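Metallo-beta-lactamase domain-containing protein (PDB 2AZ4) is of unknown cellular role, but holds two zinc ions in a metallo-beta-lactamase fold and may act as an RNA-binding exonuclease, as relatives of its family do. Local coordinates at residues L190-H195 against P385-K390; S236-V241 against I272-R277; A263-F268 against E291-E296; Y345-A350 against R361-L366. All coordinates share one frame; numbering follows the deposited sequence.

In the fold
Following the chain from the N terminus, interaction 1 opens first, at 190-195, and closes last, at 385-390, so its loop encloses the other three. It ties the loop after strand 182-186 to helix 385-395. Within that loop, interactions 2 and 3 cross, their segments alternating as 236-241, 263-268, 272-277 and 291-296. Both use helix 265-274, which interaction 2 joins to helix 237-249 and interaction 3 to helix 283-293. Interaction 4 comes later in series and pairs strand 344-348 with helix 358-369. Interactions 2 to 4 thus belong to the region of the six-stranded parallel sheet, and salt bridges R191-E237, E237-R267 and R267-D349 run through all four.

Interaction 1 (L190-H195 against P385-K390)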
# COMPACT_ATOMS: atom_id res chain seq x y z
N LEU A 190 2.54 3.02 8.02
CA LEU A 190 3.27 2.17 8.97
C LEU A 190 2.51 1.74 10.22
O LEU A 190 1.50 2.31 10.59
CB LEU A 190 4.60 2.77 9.42
CG LEU A 190 4.90 4.22 9.82
CD1 LEU A 190 3.75 5.13 10.22
CD2 LEU A 190 6.03 4.28 10.80
N ARG A 191 3.05 0.73 10.90
CA ARG A 191 2.40 0.14 12.08
C ARG A 191 3.47 -0.47 12.96
O ARG A 191 4.65 -0.52 12.57
CB ARG A 191 1.38 -0.93 11.65
CG ARG A 191 2.02 -2.09 10.87
CD ARG A 191 1.00 -3.18 10.52
NE ARG A 191 1.57 -4.18 9.61
CZ ARG A 191 0.90 -5.21 9.09
NH1 ARG A 191 -0.37 -5.39 9.38
NH2 ARG A 191 1.51 -6.05 8.28
N LEU A 192 3.06 -0.96 14.13
CA LEU A 192 3.96 -1.61 15.07
C LEU A 192 3.50 -3.02 15.46
O LEU A 192 4.04 -3.62 16.40
CB LEU A 192 4.07 -0.74 16.35
CG LEU A 192 5.08 0.43 16.31
CD1 LEU A 192 4.97 1.28 17.58
CD2 LEU A 192 6.50 -0.12 16.16
N HIS A 193 2.49 -3.54 14.75
CA HIS A 193 1.96 -4.87 15.04
C HIS A 193 2.05 -5.85 13.85
O HIS A 193 1.34 -6.86 13.82
CB HIS A 193 0.52 -4.75 15.56
CG HIS A 193 -0.46 -4.29 14.53
ND1 HIS A 193 -0.71 -2.95 14.27
CD2 HIS A 193 -1.24 -4.98 13.67
CE1 HIS A 193 -1.61 -2.85 13.32
NE2 HIS A 193 -1.95 -4.07 12.93
N GLY A 194 2.90 -5.57 12.88
CA GLY A 194 3.00 -6.41 11.67
C GLY A 194 4.03 -7.52 11.76
O GLY A 194 4.35 -8.01 12.85
N HIS A 195 4.53 -7.95 10.60
CA HIS A 195 5.51 -9.02 10.51
C HIS A 195 6.86 -8.59 11.07
O HIS A 195 7.61 -9.42 11.59
CB HIS A 195 5.70 -9.48 9.06
CG HIS A 195 4.42 -9.77 8.34
ND1 HIS A 195 3.68 -10.92 8.55
CD2 HIS A 195 3.73 -9.04 7.42
CE1 HIS A 195 2.60 -10.89 7.79
NE2 HIS A 195 2.60 -9.76 7.10
N PRO A 385 -4.36 3.74 17.10
CA PRO A 385 -4.17 5.09 17.67
C PRO A 385 -3.07 5.15 18.75
O PRO A 385 -2.20 6.02 18.69
CB PRO A 385 -5.55 5.42 18.23
CG PRO A 385 -6.50 4.67 17.32
CD PRO A 385 -5.78 3.35 17.06
N GLU A 386 -3.09 4.21 19.69
CA GLU A 386 -2.04 4.06 20.70
C GLU A 386 -0.63 4.04 20.12
O GLU A 386 0.30 4.63 20.69
CB GLU A 386 -2.26 2.75 21.46
CG GLU A 386 -1.94 2.80 22.92
CD GLU A 386 -2.75 1.75 23.70
OE1 GLU A 386 -2.46 0.53 23.56
OE2 GLU A 386 -3.68 2.15 24.43
N ASP A 387 -0.45 3.32 19.01
CA ASP A 387 0.89 3.12 18.46
C ASP A 387 1.36 4.35 17.72
O ASP A 387 2.54 4.59 17.63
CB ASP A 387 0.94 1.85 17.59
CG ASP A 387 0.84 0.57 18.43
OD1 ASP A 387 0.94 0.70 19.67
OD2 ASP A 387 0.66 -0.55 17.89
N LEU A 388 0.42 5.13 17.20
CA LEU A 388 0.75 6.42 16.59
C LEU A 388 1.40 7.33 17.63
O LEU A 388 2.45 7.88 17.37
CB LEU A 388 -0.51 7.07 16.01
CG LEU A 388 -1.09 6.47 14.73
CD1 LEU A 388 -2.47 7.06 14.42
CD2 LEU A 388 -0.15 6.66 13.53
N ASP A 389 0.79 7.45 18.81
CA ASP A 389 1.39 8.17 19.95
C ASP A 389 2.74 7.59 20.38
O ASP A 389 3.65 8.34 20.73
CB ASP A 389 0.44 8.18 21.15
CG ASP A 389 -0.84 8.95 20.88
OD1 ASP A 389 -0.80 9.96 20.14
OD2 ASP A 389 -1.90 8.55 21.42
N LYS A 390 2.88 6.26 20.35
CA LYS A 390 4.16 5.68 20.72
C LYS A 390 5.25 6.03 19.70
O LYS A 390 6.39 6.25 20.07
CB LYS A 390 4.07 4.16 20.90
CG LYS A 390 3.47 3.73 22.22
CD LYS A 390 2.86 2.32 22.16
CE LYS A 390 2.00 2.07 23.42
NZ LYS A 390 1.32 0.73 23.47
O HOH W 1 0.32 -0.65 15.36
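L192 and D387 meet where a loop of the metallo-beta-lactamase fold passes the start of helix 385-395, with their CA atoms 6.6 Å apart. The segment follows D189, which lies in the same loop and binds both zinc ions, and the side chains of L192 and the zinc ligand H167 are about 11 Å apart. At the base of the L192 side chain, CB lies 3.7 Å from D387 OD2. CG stands anti to the carbonyl carbon (chi1 -83°), and from it L192 CD1 is carried on to the helix, 4.1 Å from D387 CB and 4.5 Å from the CB of K390. The leucine also packs on T200 and L201 of helix 197-207 and on I391, one turn further along helix 385-395 from D387.

No direct hydrogen bond joins the two segments; a water does it instead. It accepts from the backbone N of L192 and donates to D387 OD2 at 2.6 Å, while H193 ND1, 2.7 Å from the same water oxygen, meets it at the edge of the imidazole, in the ring plane. The other carboxylate oxygen turns to its own helix: D387 OD1 and E386 OE1 each form a long salt bridge with K390 NZ, which would offset part of their negative charge.

On the far side of the loop R191 runs out extended. Its NE pairs with D166, NH1 with S380 O and NH2 with E237, which fixes the rotation of the guanidinium. G194 CA sits over one face of that group, 3.2 Å above the plane and offset toward the rim.

Interaction 2 (S236-V241 against I272-R277)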
# COMPACT_ATOMS: atom_id res chain seq x y z
N SER A 236 -2.31 -8.72 15.85
CA SER A 236 -1.03 -8.71 15.12
C SER A 236 -1.11 -9.71 13.96
O SER A 236 -2.03 -10.55 13.91
CB SER A 236 0.13 -9.09 16.06
OG SER A 236 0.08 -10.48 16.36
N GLU A 237 -0.17 -9.61 13.02
CA GLU A 237 -0.07 -10.57 11.91
C GLU A 237 0.15 -12.02 12.42
O GLU A 237 -0.48 -12.97 11.93
CB GLU A 237 1.04 -10.17 10.94
CG GLU A 237 0.72 -8.93 10.13
CD GLU A 237 -0.11 -9.19 8.87
OE1 GLU A 237 -0.45 -10.36 8.56
OE2 GLU A 237 -0.41 -8.20 8.16
N GLU A 238 1.03 -12.17 13.40
CA GLU A 238 1.25 -13.46 14.06
C GLU A 238 -0.02 -14.03 14.69
O GLU A 238 -0.27 -15.23 14.58
CB GLU A 238 2.36 -13.35 15.13
CG GLU A 238 2.72 -14.70 15.82
CD GLU A 238 3.18 -15.81 14.86
OE1 GLU A 238 3.76 -15.48 13.79
OE2 GLU A 238 2.97 -17.01 15.18
N ASP A 239 -0.78 -13.17 15.37
CA ASP A 239 -2.06 -13.53 15.95
C ASP A 239 -3.05 -13.94 14.84
O ASP A 239 -3.78 -14.92 15.00
CB ASP A 239 -2.61 -12.35 16.76
CG ASP A 239 -3.84 -12.72 17.59
OD1 ASP A 239 -3.86 -13.80 18.21
OD2 ASP A 239 -4.81 -11.93 17.64
N LEU A 240 -3.06 -13.21 13.73
CA LEU A 240 -3.91 -13.57 12.59
C LEU A 240 -3.67 -15.02 12.13
O LEU A 240 -4.63 -15.79 11.94
CB LEU A 240 -3.69 -12.59 11.42
CG LEU A 240 -4.67 -12.72 10.26
CD1 LEU A 240 -4.98 -11.36 9.70
CD2 LEU A 240 -4.12 -13.65 9.15
N VAL A 241 -2.40 -15.41 11.96
CA VAL A 241 -2.09 -16.77 11.46
C VAL A 241 -2.45 -17.88 12.47
O VAL A 241 -2.90 -18.95 12.06
CB VAL A 241 -0.63 -16.93 10.96
CG1 VAL A 241 -0.41 -18.36 10.43
CG2 VAL A 241 -0.38 -15.95 9.84
N ILE A 272 1.40 -20.20 4.57
CA ILE A 272 2.10 -21.37 4.03
C ILE A 272 2.97 -22.06 5.09
O ILE A 272 2.98 -23.30 5.20
CB ILE A 272 2.93 -20.95 2.79
CG1 ILE A 272 1.99 -20.52 1.67
CG2 ILE A 272 3.86 -22.07 2.33
CD1 ILE A 272 2.70 -19.91 0.47
N GLU A 273 3.67 -21.26 5.89
CA GLU A 273 4.58 -21.75 6.95
C GLU A 273 3.82 -22.55 8.01
O GLU A 273 4.26 -23.62 8.41
CB GLU A 273 5.33 -20.57 7.60
CG GLU A 273 6.44 -20.92 8.61
CD GLU A 273 6.83 -19.74 9.52
OE1 GLU A 273 6.74 -18.57 9.06
OE2 GLU A 273 7.23 -19.97 10.69
N LYS A 274 2.66 -22.04 8.44
CA LYS A 274 1.99 -22.58 9.62
C LYS A 274 0.73 -23.41 9.36
O LYS A 274 0.29 -24.17 10.23
CB LYS A 274 1.69 -21.43 10.59
CG LYS A 274 2.95 -20.77 11.15
CD LYS A 274 2.73 -20.26 12.58
CE LYS A 274 4.04 -19.86 13.22
NZ LYS A 274 4.43 -18.46 12.88
N SER A 275 0.13 -23.26 8.18
CA SER A 275 -1.12 -23.94 7.86
C SER A 275 -1.01 -25.47 7.99
O SER A 275 -0.16 -26.09 7.33
CB SER A 275 -1.55 -23.56 6.43
OG SER A 275 -2.75 -24.22 6.09
N PRO A 276 -1.85 -26.09 8.87
CA PRO A 276 -1.82 -27.55 8.98
C PRO A 276 -2.13 -28.23 7.64
O PRO A 276 -1.48 -29.24 7.31
CB PRO A 276 -2.93 -27.87 9.99
CG PRO A 276 -3.12 -26.60 10.76
CD PRO A 276 -2.85 -25.50 9.79
N ARG A 277 -3.09 -27.69 6.88
CA ARG A 277 -3.41 -28.21 5.54
C ARG A 277 -2.45 -27.63 4.52
O ARG A 277 -2.04 -26.47 4.64
CB ARG A 277 -4.83 -27.82 5.10
CG ARG A 277 -5.95 -28.47 5.87
CD ARG A 277 -7.25 -27.99 5.29
NE ARG A 277 -8.41 -28.42 6.07
CZ ARG A 277 -9.63 -28.57 5.57
NH1 ARG A 277 -9.88 -28.32 4.29
NH2 ARG A 277 -10.61 -28.97 6.36
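V241 and K274 mark the closest backbone approach, 7.3 Å between CA atoms, where the first turns of helix 237-249 pass the last turn of helix 265-274. The two helices flank strand 256-260 in sequence, as part of the alternating helices and strands that build the parallel sheet, and helix 265-274 is the crossover of the beta-alpha-beta unit leading from strand 256-260 to 278-282.

One lysine carries both halves of the contact. Near its base K274 CB rests 3.7 Å from V241 CG1, the methyl branch set anti to the backbone N (chi1 -179°), and the two side chains cross at about a right angle. Farther out the lysine chain bends at chi2 and again at chi4 (85°). K274 NZ thereby forms a salt bridge with E238, hydrogen-bonding to E238 OE2 at 3.1 Å and weakly to OE1 at 3.2 Å. E273 OE2 is a second, long ionic partner of K274 NZ at 3.9 Å, so the ammonium group is shared between two acids at the exposed side of the contact, while V241 is buried beneath.

The carboxylate of E237, the first residue of its helix, serves other partners: OE1 pairs with R267 NE and OE2 accepts from N264 ND2. S236 is the N-cap, its OG accepting from D239 N at 3.0 Å. In the salt bridge, E238 OE2 accepts from K274 NZ with its syn lone pair, on the side of OE1.

Interaction 3 (A263-F268 against E291-E296); sequences ANVERF and EVFGIE
F293 reaches from the last turn of helix 283-293 to V265 and E266 of helix 265-274, and its ring makes the tight part of the packing between these helices, which follow and precede strand 278-282 of the six-stranded parallel sheet. F293 CE2 lies 3.7 Å from V265 CG1, and F293 CZ comes within 3.5 Å of E266 CG; both approach obliquely. With CG anti to the carbonyl carbon (chi1 -69°), the ring slides past V265 in the opposite direction and crosses E266 at about a right angle. V292 CG1 of its own helix lies over the ring centre, 3.8 Å above the plane, and Y170 adds an edge-to-face partner.

The packing slackens elsewhere. V265 and V292 have the nearest CA atoms, yet these are 8.1 Å apart, and V292 CB stays 4.5 Å from V265 CG1. Beyond F293 the helix stops at exposed G294, with positive phi (67°). The carboxylate of E266 continues past the ring and makes a weak hydrogen bond to N196.

No hydrogen bond or salt bridge crosses the contact, so the fit of carbon surfaces holds the helices together here, with E266 contributing its methylene rather than its charge.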
# COMPACT_ATOMS: atom_id res chain seq x y z
N ALA A 263 -0.41 -7.57 -2.19
CA ALA A 263 0.74 -6.82 -1.68
C ALA A 263 1.21 -7.30 -0.29
O ALA A 263 2.36 -7.06 0.08
CB ALA A 263 0.45 -5.30 -1.68
N ASN A 264 0.34 -7.98 0.45
CA ASN A 264 0.74 -8.56 1.75
C ASN A 264 1.37 -9.94 1.59
O ASN A 264 0.84 -10.96 2.07
CB ASN A 264 -0.43 -8.62 2.75
CG ASN A 264 0.04 -8.64 4.18
OD1 ASN A 264 1.19 -9.01 4.46
ND2 ASN A 264 -0.83 -8.25 5.10
N VAL A 265 2.53 -9.97 0.94
CA VAL A 265 3.16 -11.23 0.55
C VAL A 265 3.57 -12.04 1.78
O VAL A 265 3.47 -13.26 1.78
CB VAL A 265 4.37 -11.01 -0.36
CG1 VAL A 265 4.71 -12.29 -1.07
CG2 VAL A 265 4.05 -9.96 -1.44
N GLU A 266 4.00 -11.34 2.83
CA GLU A 266 4.44 -12.03 4.05
C GLU A 266 3.32 -12.73 4.79
O GLU A 266 3.58 -13.72 5.46
CB GLU A 266 5.14 -11.06 4.99
CG GLU A 266 6.61 -10.87 4.71
CD GLU A 266 7.33 -10.26 5.91
OE1 GLU A 266 7.67 -11.01 6.86
OE2 GLU A 266 7.51 -9.03 5.91
N ARG A 267 2.10 -12.20 4.72
CA ARG A 267 0.97 -12.91 5.30
C ARG A 267 0.77 -14.24 4.56
O ARG A 267 0.60 -15.27 5.20
CB ARG A 267 -0.32 -12.07 5.29
CG ARG A 267 -1.52 -12.82 5.90
CD ARG A 267 -2.82 -11.98 5.97
NE ARG A 267 -2.64 -10.75 6.75
CZ ARG A 267 -3.58 -9.80 6.86
NH1 ARG A 267 -4.76 -9.97 6.28
NH2 ARG A 267 -3.33 -8.69 7.55
N PHE A 268 0.80 -14.21 3.23
CA PHE A 268 0.71 -15.47 2.46
C PHE A 268 1.82 -16.43 2.82
O PHE A 268 1.55 -17.61 3.12
CB PHE A 268 0.70 -15.19 0.96
CG PHE A 268 -0.61 -14.68 0.46
CD1 PHE A 268 -1.61 -15.59 0.05
CD2 PHE A 268 -0.87 -13.31 0.41
CE1 PHE A 268 -2.85 -15.13 -0.43
CE2 PHE A 268 -2.11 -12.83 -0.07
CZ PHE A 268 -3.10 -13.74 -0.50
N GLU A 291 8.82 -15.02 -6.82
CA GLU A 291 9.68 -13.91 -7.22
C GLU A 291 10.30 -13.18 -6.02
O GLU A 291 11.51 -12.93 -6.00
CB GLU A 291 8.89 -12.91 -8.08
CG GLU A 291 9.78 -11.84 -8.66
CD GLU A 291 9.00 -10.76 -9.36
OE1 GLU A 291 7.77 -10.91 -9.49
OE2 GLU A 291 9.62 -9.75 -9.78
N VAL A 292 9.48 -12.88 -5.02
CA VAL A 292 9.88 -12.14 -3.82
C VAL A 292 10.68 -12.98 -2.80
O VAL A 292 11.68 -12.51 -2.25
CB VAL A 292 8.62 -11.46 -3.15
CG1 VAL A 292 8.98 -10.83 -1.82
CG2 VAL A 292 8.04 -10.40 -4.07
N PHE A 293 10.23 -14.21 -2.52
CA PHE A 293 10.80 -15.04 -1.46
C PHE A 293 11.49 -16.33 -1.89
O PHE A 293 12.09 -17.02 -1.06
CB PHE A 293 9.73 -15.40 -0.42
CG PHE A 293 9.27 -14.24 0.41
CD1 PHE A 293 10.18 -13.45 1.09
CD2 PHE A 293 7.92 -13.94 0.51
CE1 PHE A 293 9.76 -12.38 1.86
CE2 PHE A 293 7.49 -12.85 1.27
CZ PHE A 293 8.41 -12.08 1.94
N GLY A 294 11.38 -16.67 -3.17
CA GLY A 294 11.85 -17.98 -3.64
C GLY A 294 11.03 -19.14 -3.10
O GLY A 294 11.48 -20.29 -3.13
N ILE A 295 9.84 -18.86 -2.58
CA ILE A 295 9.00 -19.89 -2.01
C ILE A 295 8.17 -20.56 -3.11
O ILE A 295 7.60 -19.89 -3.96
CB ILE A 295 8.14 -19.36 -0.86
CG1 ILE A 295 9.02 -19.09 0.36
CG2 ILE A 295 7.02 -20.38 -0.48
CD1 ILE A 295 8.30 -18.31 1.49
N GLU A 296 8.16 -21.89 -3.10
CA GLU A 296 7.42 -22.64 -4.09
C GLU A 296 6.25 -23.31 -3.41
O GLU A 296 6.43 -24.10 -2.49
CB GLU A 296 8.30 -23.66 -4.79
CG GLU A 296 9.34 -23.00 -5.69
CD GLU A 296 9.87 -23.92 -6.74
OE1 GLU A 296 11.08 -24.26 -6.67
OE2 GLU A 296 9.10 -24.31 -7.64

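Interaction 4 (Y345-A350 against R361-L366)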
# COMPACT_ATOMS: atom_id res chain seq x y z
N TYR A 345 -15.21 -19.85 4.49
CA TYR A 345 -14.40 -18.90 3.72
C TYR A 345 -13.84 -17.84 4.67
O TYR A 345 -14.57 -17.20 5.41
CB TYR A 345 -15.20 -18.26 2.58
CG TYR A 345 -14.50 -17.06 1.97
CD1 TYR A 345 -13.35 -17.23 1.18
CD2 TYR A 345 -14.96 -15.77 2.19
CE1 TYR A 345 -12.69 -16.12 0.63
CE2 TYR A 345 -14.30 -14.66 1.63
CZ TYR A 345 -13.17 -14.86 0.86
OH TYR A 345 -12.52 -13.77 0.32
N ILE A 346 -12.53 -17.65 4.61
CA ILE A 346 -11.84 -16.72 5.49
C ILE A 346 -11.41 -15.52 4.68
O ILE A 346 -10.59 -15.63 3.77
CB ILE A 346 -10.64 -17.38 6.18
CG1 ILE A 346 -11.12 -18.56 7.04
CG2 ILE A 346 -9.88 -16.35 7.02
CD1 ILE A 346 -10.04 -19.64 7.22
N HIS A 347 -12.02 -14.38 4.99
CA HIS A 347 -11.79 -13.14 4.27
C HIS A 347 -10.74 -12.33 5.02
O HIS A 347 -11.02 -11.78 6.08
CB HIS A 347 -13.11 -12.37 4.18
CG HIS A 347 -13.14 -11.37 3.08
ND1 HIS A 347 -13.36 -10.02 3.29
CD2 HIS A 347 -12.94 -11.51 1.75
CE1 HIS A 347 -13.33 -9.38 2.13
NE2 HIS A 347 -13.07 -10.26 1.18
N SER A 348 -9.53 -12.28 4.48
CA SER A 348 -8.40 -11.70 5.22
C SER A 348 -7.83 -10.50 4.49
O SER A 348 -6.79 -10.58 3.79
CB SER A 348 -7.32 -12.76 5.45
OG SER A 348 -6.35 -12.27 6.35
N ASP A 349 -8.52 -9.38 4.65
CA ASP A 349 -8.18 -8.12 3.99
C ASP A 349 -8.18 -8.14 2.47
O ASP A 349 -7.55 -7.30 1.81
CB ASP A 349 -6.87 -7.56 4.55
CG ASP A 349 -7.00 -7.19 6.02
OD1 ASP A 349 -7.83 -6.31 6.33
OD2 ASP A 349 -6.31 -7.79 6.86
N ALA A 350 -8.87 -9.13 1.90
CA ALA A 350 -9.11 -9.12 0.45
C ALA A 350 -10.28 -8.19 0.13
O ALA A 350 -11.06 -7.82 1.03
CB ALA A 350 -9.39 -10.53 -0.05
N ARG A 361 -21.81 -6.11 0.70
CA ARG A 361 -23.13 -6.68 0.92
C ARG A 361 -23.53 -7.77 -0.06
O ARG A 361 -24.02 -8.82 0.35
CB ARG A 361 -24.21 -5.59 0.94
CG ARG A 361 -25.52 -6.04 1.60
CD ARG A 361 -25.26 -6.61 3.01
NE ARG A 361 -26.48 -6.66 3.82
CZ ARG A 361 -26.95 -5.66 4.57
NH1 ARG A 361 -26.28 -4.50 4.64
NH2 ARG A 361 -28.07 -5.82 5.26
N VAL A 362 -23.34 -7.53 -1.36
CA VAL A 362 -23.71 -8.53 -2.36
C VAL A 362 -22.88 -9.81 -2.21
O VAL A 362 -23.41 -10.93 -2.33
CB VAL A 362 -23.83 -7.97 -3.85
CG1 VAL A 362 -23.41 -6.54 -3.96
CG2 VAL A 362 -23.14 -8.84 -4.87
N PHE A 363 -21.60 -9.64 -1.89
CA PHE A 363 -20.70 -10.77 -1.64
C PHE A 363 -21.21 -11.60 -0.46
O PHE A 363 -21.41 -12.81 -0.59
CB PHE A 363 -19.27 -10.25 -1.39
CG PHE A 363 -18.22 -11.34 -1.25
CD1 PHE A 363 -18.28 -12.52 -2.00
CD2 PHE A 363 -17.14 -11.17 -0.39
CE1 PHE A 363 -17.30 -13.50 -1.88
CE2 PHE A 363 -16.14 -12.15 -0.26
CZ PHE A 363 -16.22 -13.31 -0.99
N LEU A 364 -21.46 -10.95 0.67
CA LEU A 364 -21.95 -11.65 1.87
C LEU A 364 -23.32 -12.29 1.62
O LEU A 364 -23.58 -13.39 2.09
CB LEU A 364 -22.03 -10.72 3.09
CG LEU A 364 -20.87 -9.87 3.65
CD1 LEU A 364 -21.02 -9.87 5.15
CD2 LEU A 364 -19.48 -10.34 3.29
N ASP A 365 -24.18 -11.61 0.86
CA ASP A 365 -25.46 -12.17 0.45
C ASP A 365 -25.28 -13.44 -0.40
O ASP A 365 -25.95 -14.46 -0.16
CB ASP A 365 -26.33 -11.11 -0.25
CG ASP A 365 -26.81 -9.98 0.69
OD1 ASP A 365 -26.45 -9.98 1.90
OD2 ASP A 365 -27.56 -9.09 0.22
N LEU A 366 -24.37 -13.40 -1.38
CA LEU A 366 -24.07 -14.59 -2.18
C LEU A 366 -23.62 -15.78 -1.32
O LEU A 366 -24.10 -16.91 -1.50
CB LEU A 366 -23.05 -14.27 -3.29
CG LEU A 366 -21.89 -15.15 -3.77
CD1 LEU A 366 -22.18 -16.64 -3.89
CD2 LEU A 366 -21.34 -14.61 -5.11
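F363 of helix 358-369 reaches Y345 and H347, two residues apart on strand 344-348 and both pointing at the helix, and the contact is aromatic. The three rings form a buried cluster. F363 turns its edge toward the face of H347 in an offset edge-to-face arrangement, centroids 5.6 Å apart and planes at 61°, with F363 CE2 3.8 Å from H347 CD2. Against Y345 the ring planes are steeper, at 74°, and F363 CZ touches Y345 CE2 at 3.5 Å. The benzyl group extends this far because CG stands anti to the backbone N (chi1 -175°), and it crosses the tyrosine at about a right angle. F336 gives F363 another edge-to-face neighbour, while H347 also meets the ring of F374.

Polar interactions do not cross between the segments. H347 NE2 makes a weak hydrogen bond to Q351 O, just past the segment. On the outer surface of the helix R361 NE and D365 OD1 form a long salt bridge at 3.8 Å, one turn apart.

Backbone bonds place the strand inside the parallel sheet: I346 pairs with T257 and N259 of strand 256-260, and Y345 and H347 with strand 373-376. The contact therefore packs the helix of the beta-alpha-beta unit 344-348, 358-369, 373-376 onto its first strand, while I346 and S348 touch L247 and L240 of helix 237-249.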